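Local coordinates for DNA polymerase sliding clamp B (PDB 3AIZ) that serves as a subunit of a toroidal sliding platform that encircles DNA and tethers the polymerase catalytic subunit and other processing proteins to it, at the interface of chains A and B. Sequence-based numbering; all coordinates share one arbitrary frame. Chains: chain A, DNA polymerase sliding clamp B; chain B, DNA polymerase sliding clamp C.

The interface of chains A and B. Residues chain A 81, 108-112; chain B 173-176.
Edge-to-edge pairing of antiparallel strands joins the two PCNA subunits here, extending one sheet across the chain boundary; this is the classic way in which PCNA family members link head to tail, and it helps tie PCNA2 to PCNA3 in this heterotetrameric complex. The register sets A:Arg110 against B:Thr175 and A:Asn112 against B:Ser173, and at both pairs the backbones bond reciprocally. B:Thr175 N gives to A:Arg110 O at 2.8 Å, while A:Arg110 N reaches B:Thr175 O at 3.1 Å. At the other end A:Asn112 N meets B:Ser173 O at 3.0 Å, in the carbonyl plane, and B:Ser173 N returns a longer bond of 3.2 Å to A:Asn112 O from above the carbonyl plane.

Side chains reinforce the ladder on both faces. Between the reciprocal pairs, A:Ser111 and B:Ser174 each carry OG beside their backbone N (chi1 -67° and -63°), so the hydroxyls meet tip to tip at 3.3 Å between the two OG atoms. A:Ser111 OG also donates to A:Arg110 O of its own strand at 2.7 Å, giving that carbonyl a second donor. On the opposite face, A:Asn112 tucks CG between its own backbone N and carbonyl carbon (chi1 64°), and B:Ser173 does the same with OG; the serine hydroxyl OG donates to the amide oxygen A:Asn112 OD1 at 2.8 Å, from above the amide plane. The A:Arg110 side chain, bent at chi3, runs alongside B:Thr175, its guanidinium NH2 4.1 Å from methyl CG2.

Strand 109-116 of PCNA2, in the N-terminal domain, thus pairs with strand 172-178 in the C-terminal domain of PCNA3.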
ATOM      1  N   LYS A  81      11.271   1.184  19.083  1.00 60.88           N
ATOM      2  CA  LYS A  81       9.927   1.061  19.639  1.00 62.22           C
ATOM      3  C   LYS A  81       9.476   2.354  20.311  1.00 65.62           C
ATOM      4  O   LYS A  81       8.430   2.393  20.962  1.00 65.93           O
ATOM      5  CB  LYS A  81       9.865  -0.093  20.644  1.00 56.15           C
ATOM      6  CG  LYS A  81      10.174  -1.456  20.049  1.00 57.78           C
ATOM      7  CD  LYS A  81      10.036  -2.555  21.091  1.00 55.41           C
ATOM      8  CE  LYS A  81      10.403  -3.911  20.511  1.00 61.61           C
ATOM      9  NZ  LYS A  81       9.553  -4.262  19.339  1.00 63.62           N
ATOM     10  N   GLY A 108       1.656   6.936  27.386  1.00 36.56           N
ATOM     11  CA  GLY A 108       1.450   6.048  28.515  1.00 36.41           C
ATOM     12  C   GLY A 108       1.877   4.624  28.214  1.00 32.59           C
ATOM     13  O   GLY A 108       1.196   3.671  28.585  1.00 34.67           O
ATOM     14  N   THR A 109       3.010   4.481  27.535  1.00 32.08           N
ATOM     15  CA  THR A 109       3.530   3.162  27.202  1.00 31.89           C
ATOM     16  C   THR A 109       4.990   3.012  27.608  1.00 29.71           C
ATOM     17  O   THR A 109       5.672   3.992  27.901  1.00 32.00           O
ATOM     18  CB  THR A 109       3.411   2.870  25.699  1.00 33.39           C
ATOM     19  OG1 THR A 109       4.193   3.819  24.963  1.00 38.36           O
ATOM     20  CG2 THR A 109       1.959   2.955  25.255  1.00 33.67           C
ATOM     21  N   ARG A 110       5.455   1.768  27.628  1.00 30.49           N
ATOM     22  CA  ARG A 110       6.848   1.465  27.918  1.00 30.42           C
ATOM     23  C   ARG A 110       7.249   0.206  27.170  1.00 32.94           C
ATOM     24  O   ARG A 110       6.400  -0.516  26.652  1.00 37.14           O
ATOM     25  CB  ARG A 110       7.062   1.246  29.416  1.00 33.42           C
ATOM     26  CG  ARG A 110       6.659   2.414  30.293  1.00 36.61           C
ATOM     27  CD  ARG A 110       7.258   2.278  31.675  1.00 32.52           C
ATOM     28  NE  ARG A 110       6.843   1.046  32.334  1.00 36.66           N
ATOM     29  CZ  ARG A 110       5.865   0.974  33.229  1.00 44.63           C
ATOM     30  NH1 ARG A 110       5.198   2.069  33.574  1.00 43.39           N
ATOM     31  NH2 ARG A 110       5.555  -0.192  33.781  1.00 42.76           N
ATOM     32  N   SER A 111       8.549  -0.051  27.116  1.00 33.96           N
ATOM     33  CA  SER A 111       9.065  -1.271  26.518  1.00 34.17           C
ATOM     34  C   SER A 111      10.429  -1.575  27.110  1.00 34.96           C
ATOM     35  O   SER A 111      11.192  -0.666  27.424  1.00 38.33           O
ATOM     36  CB  SER A 111       9.170  -1.128  24.998  1.00 37.90           C
ATOM     37  OG  SER A 111       7.890  -1.012  24.403  1.00 39.62           O
ATOM     38  N   ASN A 112      10.731  -2.856  27.278  1.00 33.36           N
ATOM     39  CA  ASN A 112      12.031  -3.249  27.797  1.00 36.94           C
ATOM     40  C   ASN A 112      12.599  -4.464  27.083  1.00 38.06           C
ATOM     41  O   ASN A 112      11.918  -5.102  26.279  1.00 38.45           O
ATOM     42  CB  ASN A 112      11.970  -3.490  29.310  1.00 37.42           C
ATOM     43  CG  ASN A 112      11.076  -4.656  29.687  1.00 39.50           C
ATOM     44  OD1 ASN A 112      10.799  -5.535  28.870  1.00 42.57           O
ATOM     45  ND2 ASN A 112      10.624  -4.673  30.935  1.00 39.38           N
TER
ATOM     46  N   SER B 173       9.412  -7.042  26.574  1.00 40.23           N
ATOM     47  CA  SER B 173       7.981  -6.803  26.733  1.00 40.13           C
ATOM     48  C   SER B 173       7.588  -5.370  26.380  1.00 36.66           C
ATOM     49  O   SER B 173       8.425  -4.470  26.369  1.00 37.76           O
ATOM     50  CB  SER B 173       7.541  -7.120  28.164  1.00 40.26           C
ATOM     51  OG  SER B 173       8.141  -6.231  29.090  1.00 39.86           O
ATOM     52  N   SER B 174       6.305  -5.173  26.093  1.00 34.33           N
ATOM     53  CA  SER B 174       5.762  -3.846  25.833  1.00 34.31           C
ATOM     54  C   SER B 174       4.555  -3.601  26.733  1.00 31.88           C
ATOM     55  O   SER B 174       3.628  -4.406  26.772  1.00 32.27           O
ATOM     56  CB  SER B 174       5.367  -3.698  24.362  1.00 36.65           C
ATOM     57  OG  SER B 174       6.499  -3.812  23.515  1.00 40.35           O
ATOM     58  N   THR B 175       4.571  -2.484  27.452  1.00 34.24           N
ATOM     59  CA  THR B 175       3.544  -2.200  28.446  1.00 31.61           C
ATOM     60  C   THR B 175       2.618  -1.068  28.021  1.00 30.07           C
ATOM     61  O   THR B 175       3.045  -0.106  27.388  1.00 32.53           O
ATOM     62  CB  THR B 175       4.172  -1.836  29.804  1.00 31.32           C
ATOM     63  OG1 THR B 175       5.083  -2.866  30.204  1.00 34.35           O
ATOM     64  CG2 THR B 175       3.097  -1.670  30.866  1.00 31.82           C
ATOM     65  N   ILE B 176       1.344  -1.194  28.375  1.00 31.03           N
ATOM     66  CA  ILE B 176       0.365  -0.148  28.118  1.00 31.28           C
ATOM     67  C   ILE B 176      -0.327   0.239  29.419  1.00 32.42           C
ATOM     68  O   ILE B 176      -0.812  -0.619  30.153  1.00 33.05           O
ATOM     69  CB  ILE B 176      -0.690  -0.601  27.092  1.00 32.89           C
ATOM     70  CG1 ILE B 176      -0.006  -1.109  25.819  1.00 37.07           C
ATOM     71  CG2 ILE B 176      -1.648   0.538  26.776  1.00 28.82           C
ATOM     72  CD1 ILE B 176      -0.968  -1.512  24.720  1.00 41.96           C
TER